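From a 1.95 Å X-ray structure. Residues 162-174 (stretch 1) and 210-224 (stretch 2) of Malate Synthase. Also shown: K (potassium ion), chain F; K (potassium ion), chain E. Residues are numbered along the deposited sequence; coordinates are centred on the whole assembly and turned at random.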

# COMPACT_ATOMS: atom_id res chain seq x y z
N ALA A 162 -13.80 4.70 4.34
CA ALA A 162 -14.43 3.55 3.75
C ALA A 162 -13.30 2.61 3.35
O ALA A 162 -13.55 1.42 3.24
CB ALA A 162 -15.15 3.98 2.43
N GLU A 163 -12.17 3.16 2.92
CA GLU A 163 -11.02 2.31 2.56
C GLU A 163 -10.62 1.43 3.73
O GLU A 163 -10.41 0.21 3.58
CB GLU A 163 -9.80 3.13 2.13
CG GLU A 163 -8.55 2.30 1.77
CD GLU A 163 -7.39 3.24 1.41
OE1 GLU A 163 -7.65 4.45 1.44
OE2 GLU A 163 -6.23 2.86 1.13
N LEU A 164 -10.50 2.04 4.90
CA LEU A 164 -10.22 1.23 6.13
C LEU A 164 -11.36 0.25 6.48
O LEU A 164 -11.08 -0.88 6.95
CB LEU A 164 -10.01 2.17 7.34
CG LEU A 164 -8.70 2.98 7.24
CD1 LEU A 164 -8.60 4.10 8.27
CD2 LEU A 164 -7.47 2.06 7.31
N ALA A 165 -12.61 0.65 6.20
CA ALA A 165 -13.74 -0.23 6.56
C ALA A 165 -13.68 -1.54 5.77
O ALA A 165 -14.25 -2.56 6.19
CB ALA A 165 -15.14 0.41 6.33
N MET A 166 -12.92 -1.62 4.69
CA MET A 166 -12.93 -2.89 3.91
C MET A 166 -12.11 -3.95 4.67
O MET A 166 -12.32 -5.15 4.43
CB MET A 166 -12.36 -2.72 2.49
CG MET A 166 -13.20 -1.90 1.57
SD MET A 166 -12.45 -1.81 -0.08
CE MET A 166 -11.17 -0.58 0.11
N GLY A 167 -11.29 -3.54 5.64
CA GLY A 167 -10.40 -4.47 6.39
C GLY A 167 -11.13 -5.55 7.19
O GLY A 167 -10.60 -6.66 7.38
N ASP A 168 -12.34 -5.30 7.70
CA ASP A 168 -12.96 -6.29 8.56
C ASP A 168 -14.35 -6.76 8.03
O ASP A 168 -15.23 -7.19 8.79
CB ASP A 168 -13.03 -5.76 10.00
CG ASP A 168 -13.27 -6.86 11.04
OD1 ASP A 168 -12.82 -8.01 10.82
OD2 ASP A 168 -13.99 -6.59 12.03
N LEU A 169 -14.54 -6.67 6.71
CA LEU A 169 -15.85 -6.80 6.13
C LEU A 169 -16.31 -8.21 6.30
O LEU A 169 -17.49 -8.43 6.59
CB LEU A 169 -15.73 -6.48 4.63
CG LEU A 169 -16.81 -6.05 3.68
CD1 LEU A 169 -17.72 -5.12 4.45
CD2 LEU A 169 -16.15 -5.36 2.48
N ARG A 170 -15.42 -9.18 6.10
CA ARG A 170 -15.86 -10.58 6.24
C ARG A 170 -16.57 -10.88 7.55
O ARG A 170 -17.64 -11.51 7.58
CB ARG A 170 -14.66 -11.55 6.02
CG ARG A 170 -14.98 -13.04 6.18
CD ARG A 170 -13.65 -13.86 6.42
NE ARG A 170 -13.16 -13.52 7.78
CZ ARG A 170 -11.90 -13.19 8.08
NH1 ARG A 170 -10.99 -13.26 7.12
NH2 ARG A 170 -11.54 -12.70 9.27
N ASP A 171 -15.99 -10.57 8.70
CA ASP A 171 -16.72 -10.85 9.90
C ASP A 171 -17.90 -9.87 10.21
O ASP A 171 -18.81 -10.27 10.88
CB ASP A 171 -15.69 -10.71 11.02
CG ASP A 171 -14.67 -11.92 11.00
OD1 ASP A 171 -14.86 -12.95 10.32
OD2 ASP A 171 -13.64 -11.80 11.69
N GLU A 172 -17.83 -8.60 9.81
CA GLU A 172 -19.00 -7.72 9.98
C GLU A 172 -20.17 -8.24 9.14
O GLU A 172 -21.28 -8.33 9.70
CB GLU A 172 -18.69 -6.30 9.47
CG GLU A 172 -17.66 -5.61 10.42
CD GLU A 172 -18.23 -5.17 11.76
OE1 GLU A 172 -19.44 -5.17 12.14
OE2 GLU A 172 -17.39 -4.77 12.56
N MET A 173 -19.94 -8.71 7.91
CA MET A 173 -21.02 -9.27 7.10
C MET A 173 -21.62 -10.50 7.71
O MET A 173 -22.75 -10.86 7.36
CB MET A 173 -20.60 -9.66 5.66
CG MET A 173 -19.96 -8.54 4.83
SD MET A 173 -19.30 -9.14 3.19
CE MET A 173 -20.33 -10.59 3.03
N GLY A 174 -20.86 -11.24 8.52
CA GLY A 174 -21.45 -12.41 9.16
C GLY A 174 -22.40 -12.16 10.32
O GLY A 174 -23.17 -13.06 10.71
N PRO A 210 -2.34 3.98 -6.53
CA PRO A 210 -2.19 2.51 -6.66
C PRO A 210 -2.60 1.76 -5.42
O PRO A 210 -3.17 0.68 -5.52
CB PRO A 210 -0.67 2.29 -6.89
CG PRO A 210 -0.01 3.62 -6.58
CD PRO A 210 -1.06 4.73 -6.59
N GLU A 211 -2.28 2.29 -4.24
CA GLU A 211 -2.63 1.59 -2.99
C GLU A 211 -4.12 1.48 -2.74
O GLU A 211 -4.58 0.44 -2.26
CB GLU A 211 -2.02 2.21 -1.72
CG GLU A 211 -0.48 2.30 -1.79
CD GLU A 211 0.05 3.54 -2.52
OE1 GLU A 211 -0.75 4.33 -3.12
OE2 GLU A 211 1.30 3.70 -2.56
N LEU A 212 -4.87 2.52 -3.12
CA LEU A 212 -6.32 2.41 -3.00
C LEU A 212 -6.84 1.23 -3.81
O LEU A 212 -7.67 0.49 -3.33
CB LEU A 212 -7.02 3.69 -3.43
CG LEU A 212 -8.53 3.63 -3.50
CD1 LEU A 212 -9.30 3.27 -2.20
CD2 LEU A 212 -9.15 4.83 -4.25
N ARG A 213 -6.35 1.08 -5.04
CA ARG A 213 -6.81 0.05 -5.95
C ARG A 213 -6.35 -1.31 -5.46
O ARG A 213 -7.18 -2.22 -5.43
CB ARG A 213 -6.26 0.38 -7.36
CG ARG A 213 -6.91 1.61 -8.01
CD ARG A 213 -6.43 1.72 -9.48
NE ARG A 213 -5.16 2.43 -9.52
CZ ARG A 213 -4.08 2.14 -10.23
NH1 ARG A 213 -4.01 1.13 -11.11
NH2 ARG A 213 -3.07 2.99 -10.11
N HIS A 214 -5.11 -1.39 -4.96
CA HIS A 214 -4.66 -2.59 -4.28
C HIS A 214 -5.59 -3.00 -3.13
O HIS A 214 -6.04 -4.16 -3.06
CB HIS A 214 -3.23 -2.50 -3.75
CG HIS A 214 -2.82 -3.72 -2.97
ND1 HIS A 214 -2.25 -4.84 -3.58
CD2 HIS A 214 -2.94 -4.03 -1.66
CE1 HIS A 214 -1.95 -5.73 -2.65
NE2 HIS A 214 -2.39 -5.29 -1.48
N ASN A 215 -5.86 -2.07 -2.23
CA ASN A 215 -6.76 -2.35 -1.08
C ASN A 215 -8.20 -2.68 -1.41
O ASN A 215 -8.79 -3.51 -0.71
CB ASN A 215 -6.69 -1.17 -0.11
CG ASN A 215 -5.26 -0.96 0.44
OD1 ASN A 215 -4.37 -1.83 0.29
ND2 ASN A 215 -4.99 0.26 0.85
N THR A 216 -8.73 -2.12 -2.52
CA THR A 216 -10.12 -2.39 -2.91
C THR A 216 -10.15 -3.77 -3.58
O THR A 216 -10.97 -4.60 -3.27
CB THR A 216 -10.54 -1.35 -3.93
OG1 THR A 216 -10.38 -0.09 -3.24
CG2 THR A 216 -12.07 -1.63 -4.32
N SER A 217 -9.13 -4.07 -4.36
CA SER A 217 -8.99 -5.44 -4.87
C SER A 217 -8.84 -6.53 -3.81
O SER A 217 -9.54 -7.55 -3.85
CB SER A 217 -7.88 -5.49 -5.93
OG SER A 217 -7.70 -6.89 -6.27
N ARG A 218 -7.98 -6.31 -2.79
CA ARG A 218 -7.84 -7.16 -1.62
C ARG A 218 -9.12 -7.28 -0.84
O ARG A 218 -9.55 -8.39 -0.50
CB ARG A 218 -6.71 -6.55 -0.72
CG ARG A 218 -6.61 -7.23 0.63
CD ARG A 218 -5.48 -6.45 1.30
NE ARG A 218 -6.01 -5.19 1.82
CZ ARG A 218 -5.29 -4.26 2.45
NH1 ARG A 218 -4.00 -4.44 2.66
NH2 ARG A 218 -5.94 -3.25 3.00
N GLY A 219 -9.79 -6.15 -0.65
CA GLY A 219 -10.99 -6.19 0.17
C GLY A 219 -12.05 -7.07 -0.53
O GLY A 219 -12.79 -7.81 0.14
N ALA A 220 -12.16 -6.91 -1.85
CA ALA A 220 -13.15 -7.72 -2.55
C ALA A 220 -12.82 -9.18 -2.54
O ALA A 220 -13.69 -10.04 -2.31
CB ALA A 220 -13.26 -7.23 -4.04
N SER A 221 -11.55 -9.50 -2.77
CA SER A 221 -11.17 -10.92 -2.67
C SER A 221 -11.43 -11.50 -1.28
O SER A 221 -11.88 -12.65 -1.11
CB SER A 221 -9.71 -11.10 -3.16
OG SER A 221 -9.71 -10.98 -4.62
N ALA A 222 -11.10 -10.75 -0.23
CA ALA A 222 -11.31 -11.32 1.12
C ALA A 222 -12.79 -11.50 1.49
O ALA A 222 -13.17 -12.35 2.30
CB ALA A 222 -10.66 -10.35 2.13
N ALA A 223 -13.66 -10.62 0.96
CA ALA A 223 -15.06 -10.62 1.41
C ALA A 223 -16.03 -11.28 0.40
O ALA A 223 -17.26 -11.22 0.60
CB ALA A 223 -15.51 -9.18 1.66
N GLY A 224 -15.53 -11.81 -0.72
CA GLY A 224 -16.45 -12.29 -1.78
C GLY A 224 -17.19 -11.22 -2.60
O GLY A 224 -18.31 -11.47 -3.03
K K F . -9.53 -8.85 -6.65
K K E . -25.23 -10.57 7.95
O HOH W 1 -8.69 -1.99 3.63
O HOH W 2 -12.64 -7.52 3.02
O HOH W 3 -26.59 -12.89 8.32

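The most unusual feature of this contact is how closely the two backbones approach at its small residues: the CA atoms of Met166 and Gly219 lie 5.4 Å apart, and those of Arg170 and Ala223 only 4.9 Å. Glycine suits the first position because a CB on Gly219 would point toward stretch 1 and sit about 3.0 Å from Met166 CB, too tight for two carbons; as it is, Met166 CB rests 4.4 Å from Gly219 CA. The proximity also lets one water join the main chains, donating to Met166 O at 2.8 Å and to Gly219 O at 2.9 Å.

Beyond its CB, the flexible, unbranched side chain of Met166 runs along stretch 2, bringing its CE within 3.5 Å of Thr216 OG1 and 3.9 Å of Asn215 O. These are packing contacts, since a methyl group offers no conventional hydrogen bond.

Polar recognition is concentrated at Glu163. Its extended side chain (chi1 and chi2 both t) carries the carboxylate to Asn215, whose ND2 donates a hydrogen bond to Glu163 OE2 at 2.9 Å. This is the only direct hydrogen bond across the stretches, and it suits a buried pair: the amide supplies a proton to the carboxylate oxygen. A second water links the stretches, donating to Glu163 O at 2.8 Å and accepting from Arg218 NH2 at 3.1 Å.

Farther along, Ala223 offers a small apolar surface. Its CB lies 3.9 Å from Leu169 CG and 4.1 Å from Met173 SD, so one methyl meets two larger side chains while permitting the close backbone approach. Arg170 packs through its aliphatic base, with CB 4.1 Å from Ala222 O, while its guanidinium forms a salt bridge with neighbouring Asp171, NE to OD1 at 3.1 Å.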